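Local coordinates for uncharacterized protein (Nitrosospira multiformis, PDB 3P51), which is of unknown function but belongs to the polyketide cyclase/dehydrase and lipid transport family, and so probably binds a small hydrophobic ligand, at residues A[22-27]-A[50-55]; A[31-36]-A[129-134]; A[56-61]-A[74-79]. All coordinates share one frame; numbering follows the deposited sequence.

Contact 1: A[22-27]-A[50-55]; sequences RNFHDF and ARRLLN
Arg-52 NH1 donates to Phe-24 O at 2.9 Å. The oxygen lies in the guanidinium plane and is met on a lone pair. His-25 NE2 donates to Arg-51 O at 3.0 Å, from 42° above the carbonyl plane. Asn-23 OD1 accepts from His-25 N in an Asx turn. Arg-52 NE pairs with Asp-60 OD2 in a salt bridge. The Arg-52 guanidinium also stacks flat on the Phe-24 ring, planes 4° apart. This is an off-centre cation-pi contact, with Arg-52 CZ 4.0 Å from the Phe-24 ring centroid. The Arg-52 chain runs extended from CG to NE (chi2 -172°), which carries CD over the same ring in a CH-pi contact. On the opposite guanidinium face, Phe-27 CE2 comes within 3.7 Å of Arg-52 NH2. Phe-27 CE2 also packs on Leu-54 CD1, and His-25 CE1 on Ala-50 CB, each at 3.8 Å. An alanine in place of Arg-52 would probably leave Phe-24 O without this donor and Asp-60 without its mate, and open a gap between the two phenylalanine rings. The contact lays the loop after helix 14-21 against strand 51-54. Phe-24 reaches Leu-62 of strand 58-66, and Phe-27 Cys-37 of strand 37-40.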
# COMPACT_ATOMS: atom_id res chain seq x y z
N ARG A 22 -7.23 9.96 17.31
CA ARG A 22 -6.49 10.57 16.20
C ARG A 22 -5.33 11.48 16.62
O ARG A 22 -4.55 11.91 15.78
CB ARG A 22 -7.45 11.33 15.26
CG ARG A 22 -7.94 12.67 15.79
CD ARG A 22 -8.94 13.31 14.80
NE ARG A 22 -9.55 14.52 15.35
CZ ARG A 22 -9.25 15.76 14.98
NH1 ARG A 22 -8.34 15.98 14.03
NH2 ARG A 22 -9.87 16.78 15.55
N ASN A 23 -5.24 11.77 17.91
CA ASN A 23 -4.24 12.72 18.39
C ASN A 23 -3.04 12.00 19.03
O ASN A 23 -3.17 11.38 20.07
CB ASN A 23 -4.87 13.70 19.38
CG ASN A 23 -3.95 14.85 19.73
OD1 ASN A 23 -2.76 14.65 19.99
ND2 ASN A 23 -4.47 16.07 19.71
N PHE A 24 -1.89 12.08 18.37
CA PHE A 24 -0.68 11.39 18.83
C PHE A 24 -0.31 11.78 20.27
O PHE A 24 0.31 11.00 20.98
CB PHE A 24 0.47 11.67 17.84
CG PHE A 24 1.78 11.00 18.18
CD1 PHE A 24 1.98 9.66 17.88
CD2 PHE A 24 2.83 11.73 18.72
CE1 PHE A 24 3.21 9.04 18.17
CE2 PHE A 24 4.06 11.13 19.01
CZ PHE A 24 4.25 9.78 18.73
N HIS A 25 -0.72 12.97 20.72
CA HIS A 25 -0.41 13.39 22.08
C HIS A 25 -1.54 13.18 23.09
O HIS A 25 -1.39 13.53 24.26
CB HIS A 25 0.03 14.86 22.12
CG HIS A 25 1.36 15.11 21.48
ND1 HIS A 25 1.61 16.20 20.67
CD2 HIS A 25 2.53 14.42 21.55
CE1 HIS A 25 2.86 16.17 20.26
NE2 HIS A 25 3.44 15.10 20.77
N ASP A 26 -2.67 12.63 22.65
CA ASP A 26 -3.75 12.25 23.57
C ASP A 26 -3.93 10.74 23.62
O ASP A 26 -4.55 10.15 22.72
CB ASP A 26 -5.07 12.94 23.18
CG ASP A 26 -6.21 12.58 24.12
OD1 ASP A 26 -5.96 11.95 25.17
OD2 ASP A 26 -7.37 12.95 23.84
N PHE A 27 -3.41 10.12 24.67
CA PHE A 27 -3.50 8.67 24.86
C PHE A 27 -4.46 8.34 26.02
O PHE A 27 -4.42 7.24 26.56
CB PHE A 27 -2.11 8.08 25.13
CG PHE A 27 -1.83 6.77 24.41
CD1 PHE A 27 -2.84 5.88 24.11
CD2 PHE A 27 -0.52 6.44 24.06
CE1 PHE A 27 -2.57 4.68 23.46
CE2 PHE A 27 -0.24 5.22 23.42
CZ PHE A 27 -1.27 4.35 23.11
N ALA A 50 6.61 14.72 15.57
CA ALA A 50 6.24 14.93 16.96
C ALA A 50 6.71 13.73 17.76
O ALA A 50 6.83 12.64 17.21
CB ALA A 50 4.72 15.06 17.09
N ARG A 51 6.96 13.92 19.06
CA ARG A 51 7.40 12.83 19.90
C ARG A 51 6.62 12.80 21.20
O ARG A 51 5.97 13.77 21.59
CB ARG A 51 8.89 12.94 20.19
CG ARG A 51 9.73 13.26 18.96
CD ARG A 51 11.20 13.36 19.31
NE ARG A 51 11.80 12.03 19.38
CZ ARG A 51 13.05 11.79 19.74
NH1 ARG A 51 13.85 12.80 20.09
NH2 ARG A 51 13.50 10.54 19.75
N ARG A 52 6.67 11.67 21.89
CA ARG A 52 5.99 11.55 23.16
C ARG A 52 6.75 10.60 24.03
O ARG A 52 7.43 9.71 23.54
CB ARG A 52 4.55 11.06 22.96
CG ARG A 52 4.45 9.70 22.28
CD ARG A 52 2.99 9.34 21.94
NE ARG A 52 2.89 7.96 21.45
CZ ARG A 52 1.79 7.42 20.93
NH1 ARG A 52 0.69 8.14 20.81
NH2 ARG A 52 1.81 6.16 20.51
N LEU A 53 6.62 10.80 25.34
CA LEU A 53 7.12 9.87 26.33
C LEU A 53 5.94 9.31 27.14
O LEU A 53 5.18 10.06 27.74
CB LEU A 53 8.10 10.58 27.27
CG LEU A 53 8.78 9.67 28.29
CD1 LEU A 53 9.85 8.84 27.59
CD2 LEU A 53 9.39 10.50 29.41
N LEU A 54 5.78 7.98 27.14
CA LEU A 54 4.70 7.34 27.87
C LEU A 54 5.22 6.58 29.10
O LEU A 54 6.23 5.87 29.02
CB LEU A 54 3.96 6.35 26.98
CG LEU A 54 3.74 6.78 25.52
CD1 LEU A 54 3.27 5.59 24.70
CD2 LEU A 54 2.74 7.92 25.45
N ASN A 55 4.52 6.71 30.22
CA ASN A 55 4.88 6.02 31.45
C ASN A 55 6.33 6.30 31.84
O ASN A 55 6.93 5.52 32.58
CB ASN A 55 4.67 4.51 31.33
CG ASN A 55 3.21 4.13 31.14
OD1 ASN A 55 2.31 4.96 31.30
ND2 ASN A 55 2.95 2.86 30.83

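Contact 2: A[31-36]-A[129-134]; sequences PSLIKS and YRSLLA
Ile-34 CG1 and Leu-132 CG are each anti to the carbonyl carbon of their own residue (chi1 -53° in Ile-34), and these branches bring the two side chains together. The two side chains then cross at a slant. Leu-132 CD2 lies 3.8 Å from Ile-34 CG1 and 4.1 Å from Ile-34 CD1. The same methyl of Leu-132 is 4.2 Å from Leu-33 CB, so one branch of Leu-132 serves both loop residues. Ser-131 stands one residue earlier on the helix. Ser-131 OG is anti to the backbone N (chi1 168°) and approaches Leu-33 CB at 3.9 Å. The polar link here is a water. It accepts from Leu-33 N at 3.0 Å and lies 2.9 Å from Ser-131 OG. The water therefore gives the loop amide a partner and joins it to the helix. Ser-32 CB packs near Ser-131 OG, while Ser-32 OG bonds to Asp-135 one turn on. The loop is also tied within itself. Lys-35 NZ donates to both Pro-31 O and Ser-32 O, each at 2.9 Å. The joint is modest in area and partly buried. A long C-terminal helix packed on a curved antiparallel sheet is consistent with the Bet v 1-like (helix-grip) fold. This contact sets the loop before strand 37-40 against that helix, 120-139. Leu-33 also touches Val-128 of the helix. Leu-132 reaches Trp-110 of strand 105-116, and Ile-34 packs on Phe-27 earlier in the loop.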
# COMPACT_ATOMS: atom_id res chain seq x y z
N PRO A 31 -6.28 3.96 29.51
CA PRO A 31 -5.84 4.25 30.89
C PRO A 31 -5.27 3.05 31.64
O PRO A 31 -4.57 3.25 32.63
CB PRO A 31 -7.12 4.74 31.57
CG PRO A 31 -8.24 4.12 30.79
CD PRO A 31 -7.75 4.00 29.37
N SER A 32 -5.55 1.83 31.17
CA SER A 32 -5.06 0.64 31.87
C SER A 32 -3.54 0.59 31.86
O SER A 32 -2.90 0.49 32.91
CB SER A 32 -5.62 -0.64 31.27
OG SER A 32 -7.02 -0.73 31.44
N LEU A 33 -2.95 0.68 30.68
CA LEU A 33 -1.51 0.57 30.56
C LEU A 33 -0.82 1.94 30.53
O LEU A 33 0.25 2.11 31.10
CB LEU A 33 -1.15 -0.25 29.33
CG LEU A 33 0.30 -0.70 29.17
CD1 LEU A 33 0.36 -2.00 28.40
CD2 LEU A 33 1.11 0.37 28.46
N ILE A 34 -1.44 2.91 29.86
CA ILE A 34 -0.83 4.23 29.73
C ILE A 34 -1.22 5.16 30.88
O ILE A 34 -2.35 5.62 30.97
CB ILE A 34 -1.22 4.91 28.40
CG1 ILE A 34 -0.93 3.98 27.21
CG2 ILE A 34 -0.48 6.23 28.25
CD1 ILE A 34 0.49 3.42 27.23
N LYS A 35 -0.25 5.44 31.76
CA LYS A 35 -0.49 6.27 32.94
C LYS A 35 -0.15 7.73 32.71
O LYS A 35 -0.71 8.62 33.35
CB LYS A 35 0.31 5.72 34.13
CG LYS A 35 0.01 4.27 34.45
CD LYS A 35 -1.47 4.04 34.65
CE LYS A 35 -1.75 2.62 35.11
NZ LYS A 35 -3.22 2.33 35.08
N SER A 36 0.78 7.99 31.80
CA SER A 36 1.15 9.35 31.46
C SER A 36 1.62 9.43 30.02
O SER A 36 2.26 8.51 29.51
CB SER A 36 2.27 9.84 32.39
OG SER A 36 3.44 9.08 32.21
N TYR A 129 -0.28 -4.48 23.17
CA TYR A 129 -1.31 -4.13 22.19
C TYR A 129 -2.70 -4.65 22.53
O TYR A 129 -3.68 -3.97 22.30
CB TYR A 129 -0.89 -4.56 20.78
CG TYR A 129 0.19 -3.67 20.23
CD1 TYR A 129 0.16 -2.30 20.47
CD2 TYR A 129 1.27 -4.19 19.53
CE1 TYR A 129 1.16 -1.47 19.99
CE2 TYR A 129 2.26 -3.37 19.03
CZ TYR A 129 2.20 -2.01 19.27
OH TYR A 129 3.19 -1.18 18.79
N ARG A 130 -2.79 -5.85 23.10
CA ARG A 130 -4.10 -6.39 23.44
C ARG A 130 -4.75 -5.57 24.54
O ARG A 130 -5.96 -5.35 24.54
CB ARG A 130 -3.99 -7.87 23.82
CG ARG A 130 -3.77 -8.76 22.60
CD ARG A 130 -3.17 -10.11 22.95
NE ARG A 130 -2.80 -10.84 21.73
CZ ARG A 130 -2.16 -12.01 21.74
NH1 ARG A 130 -1.82 -12.59 22.89
NH2 ARG A 130 -1.86 -12.61 20.58
N SER A 131 -3.94 -5.08 25.47
CA SER A 131 -4.45 -4.23 26.55
C SER A 131 -4.93 -2.88 26.03
O SER A 131 -5.99 -2.41 26.41
CB SER A 131 -3.38 -4.02 27.63
OG SER A 131 -3.78 -2.99 28.52
N LEU A 132 -4.13 -2.25 25.17
CA LEU A 132 -4.51 -0.96 24.59
C LEU A 132 -5.82 -1.09 23.80
O LEU A 132 -6.73 -0.27 23.95
CB LEU A 132 -3.40 -0.42 23.69
CG LEU A 132 -2.02 -0.18 24.32
CD1 LEU A 132 -1.00 0.20 23.26
CD2 LEU A 132 -2.08 0.88 25.40
N LEU A 133 -5.91 -2.11 22.96
CA LEU A 133 -7.12 -2.33 22.17
C LEU A 133 -8.32 -2.64 23.07
O LEU A 133 -9.43 -2.19 22.80
CB LEU A 133 -6.90 -3.46 21.16
CG LEU A 133 -5.93 -3.14 20.02
CD1 LEU A 133 -5.65 -4.37 19.18
CD2 LEU A 133 -6.48 -2.02 19.15
N ALA A 134 -8.09 -3.42 24.12
CA ALA A 134 -9.16 -3.78 25.06
C ALA A 134 -9.76 -2.55 25.74
O ALA A 134 -10.97 -2.49 25.96
CB ALA A 134 -8.64 -4.77 26.10
O HOH W 1 -4.20 -0.15 28.12

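Contact 3: A[56-61]-A[74-79]; sequences GEFLDT and YSMDEG
Tyr-74 lies side by side with Asp-60, both side chains pointing the same way. Tyr-74 CD1 is 3.8 Å from Asp-60 CG. The hydroxyl of Tyr-74 bonds to Tyr-129 and Trp-110, and the carboxylate of Asp-60 pairs with Arg-52. Ser-75 follows as a hydrogen-bonded pair with Thr-61. Ser-75 N donates to Thr-61 O at 2.9 Å, and Thr-61 N returns a bond to Ser-75 O. Ser-75 OG donates to Asp-77 OD1. Met-76, present as selenomethionine, forms a non-hydrogen-bonded pair with Asp-60. Met-76 SE stands at the edge of the Phe-58 ring, 4.0 Å from Phe-58 CD1, in a Met-aromatic contact. Asp-77 is gripped through both carboxylate oxygens. Asp-77 OD2 takes a short 2.5 Å bond from Thr-61 OG1 on its syn lone pair. The first torsion of Thr-61 sets OG1 beside its backbone N (chi1 -59°). Arg-51 reaches the same OD2 in a salt bridge, which probably offsets the charge of the Asp-77 carboxylate. Asp-77 N donates to Leu-59 O at 2.7 Å. Glu-78 N adds a weak bond to the same oxygen, and Leu-59 N donates to Glu-78 O at 3.0 Å. Leu-59 and Glu-78 start side by side, CB to CB 3.9 Å; Glu-78 then bends away, and its OE1 bonds to Ser-85 OG. Gly-79 CA makes a CA-H...O contact with Glu-57 O at 3.3 Å, and a CB at Gly-79 would clash with Met-76 SE. Asp-77 and Glu-78 both face Leu-59: a classic beta bulge in the antiparallel hairpin 58-66/71-78, within the curved sheet of the Bet v 1-like fold.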
# COMPACT_ATOMS: atom_id res chain seq x y z
N GLY A 56 6.88 7.39 31.33
CA GLY A 56 8.25 7.77 31.64
C GLY A 56 9.30 6.86 31.04
O GLY A 56 10.45 6.89 31.45
N GLU A 57 8.92 6.03 30.07
CA GLU A 57 9.89 5.05 29.57
C GLU A 57 9.79 4.69 28.08
O GLU A 57 10.77 4.23 27.50
CB GLU A 57 9.88 3.79 30.44
CG GLU A 57 8.55 3.08 30.48
CD GLU A 57 8.54 1.92 31.47
OE1 GLU A 57 9.46 1.85 32.30
OE2 GLU A 57 7.62 1.08 31.41
N PHE A 58 8.61 4.87 27.48
CA PHE A 58 8.48 4.69 26.04
C PHE A 58 8.64 6.02 25.35
O PHE A 58 7.79 6.90 25.51
CB PHE A 58 7.09 4.15 25.68
CG PHE A 58 6.85 2.73 26.10
CD1 PHE A 58 7.26 1.68 25.30
CD2 PHE A 58 6.17 2.46 27.28
CE1 PHE A 58 7.01 0.38 25.67
CE2 PHE A 58 5.92 1.15 27.66
CZ PHE A 58 6.33 0.11 26.85
N LEU A 59 9.70 6.18 24.57
CA LEU A 59 9.85 7.36 23.73
C LEU A 59 9.46 7.06 22.28
O LEU A 59 10.17 6.32 21.59
CB LEU A 59 11.29 7.88 23.79
CG LEU A 59 11.61 9.15 22.98
CD1 LEU A 59 10.81 10.35 23.49
CD2 LEU A 59 13.12 9.43 23.00
N ASP A 60 8.34 7.63 21.81
CA ASP A 60 7.84 7.44 20.43
C ASP A 60 8.02 8.69 19.57
O ASP A 60 7.86 9.81 20.05
CB ASP A 60 6.33 7.15 20.44
CG ASP A 60 5.96 5.80 21.04
OD1 ASP A 60 6.82 4.89 21.12
OD2 ASP A 60 4.77 5.63 21.40
N THR A 61 8.32 8.49 18.28
CA THR A 61 8.26 9.57 17.29
C THR A 61 7.22 9.27 16.20
O THR A 61 7.17 8.15 15.69
CB THR A 61 9.62 9.77 16.60
OG1 THR A 61 10.61 10.07 17.59
CG2 THR A 61 9.56 10.92 15.62
N TYR A 74 4.49 5.15 13.99
CA TYR A 74 5.51 5.74 14.83
C TYR A 74 6.66 4.78 15.04
O TYR A 74 6.50 3.56 14.96
CB TYR A 74 4.91 6.10 16.19
CG TYR A 74 4.26 4.92 16.88
CD1 TYR A 74 4.99 4.11 17.75
CD2 TYR A 74 2.93 4.60 16.64
CE1 TYR A 74 4.40 3.01 18.37
CE2 TYR A 74 2.34 3.51 17.25
CZ TYR A 74 3.07 2.72 18.11
OH TYR A 74 2.48 1.64 18.72
N SER A 75 7.83 5.34 15.34
CA SER A 75 8.96 4.55 15.79
C SER A 75 8.98 4.56 17.31
O SER A 75 8.67 5.58 17.93
CB SER A 75 10.28 5.12 15.26
OG SER A 75 10.47 6.47 15.68
N MSE A 76 9.32 3.43 17.91
CA MSE A 76 9.62 3.41 19.34
C MSE A 76 11.13 3.58 19.51
O MSE A 76 11.90 2.65 19.25
CB MSE A 76 9.16 2.11 19.98
CG MSE A 76 9.27 2.14 21.49
SE MSE A 76 9.47 0.35 22.23
CE MSE A 76 7.70 -0.32 21.73
N ASP A 77 11.56 4.75 19.96
CA ASP A 77 12.98 5.08 20.06
C ASP A 77 13.62 4.58 21.36
O ASP A 77 14.81 4.27 21.41
CB ASP A 77 13.17 6.60 19.92
CG ASP A 77 12.39 7.18 18.73
OD1 ASP A 77 12.28 6.51 17.68
OD2 ASP A 77 11.89 8.32 18.85
N GLU A 78 12.83 4.53 22.43
CA GLU A 78 13.30 3.94 23.68
C GLU A 78 12.14 3.20 24.32
O GLU A 78 10.98 3.55 24.11
CB GLU A 78 13.82 5.00 24.65
CG GLU A 78 14.82 5.99 24.08
CD GLU A 78 16.26 5.51 24.11
OE1 GLU A 78 16.52 4.33 24.50
OE2 GLU A 78 17.14 6.32 23.75
N GLY A 79 12.45 2.19 25.12
CA GLY A 79 11.43 1.47 25.85
C GLY A 79 12.05 0.59 26.91
O GLY A 79 13.26 0.37 26.89

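From the N terminus, helix 14-21 leads into the loop that supplies the first segments of both contact 1 and contact 2. Contact 1 closes when the chain returns as strand 51-54. Contact 2 closes much later, on helix 120-139, so the two cross. Contact 3 opens just after contact 1 ends and lies wholly within the long excursion that contact 2 spans. Asn-55 links contacts 1 and 2 through Leu-33 O and Lys-35 N. Arg-51 links contacts 1 and 3 through Thr-61 and Asp-77. The hydroxyls of Tyr-129 and Tyr-74 join contacts 2 and 3. Together they tie the loop to the sheet and to the C-terminal helix.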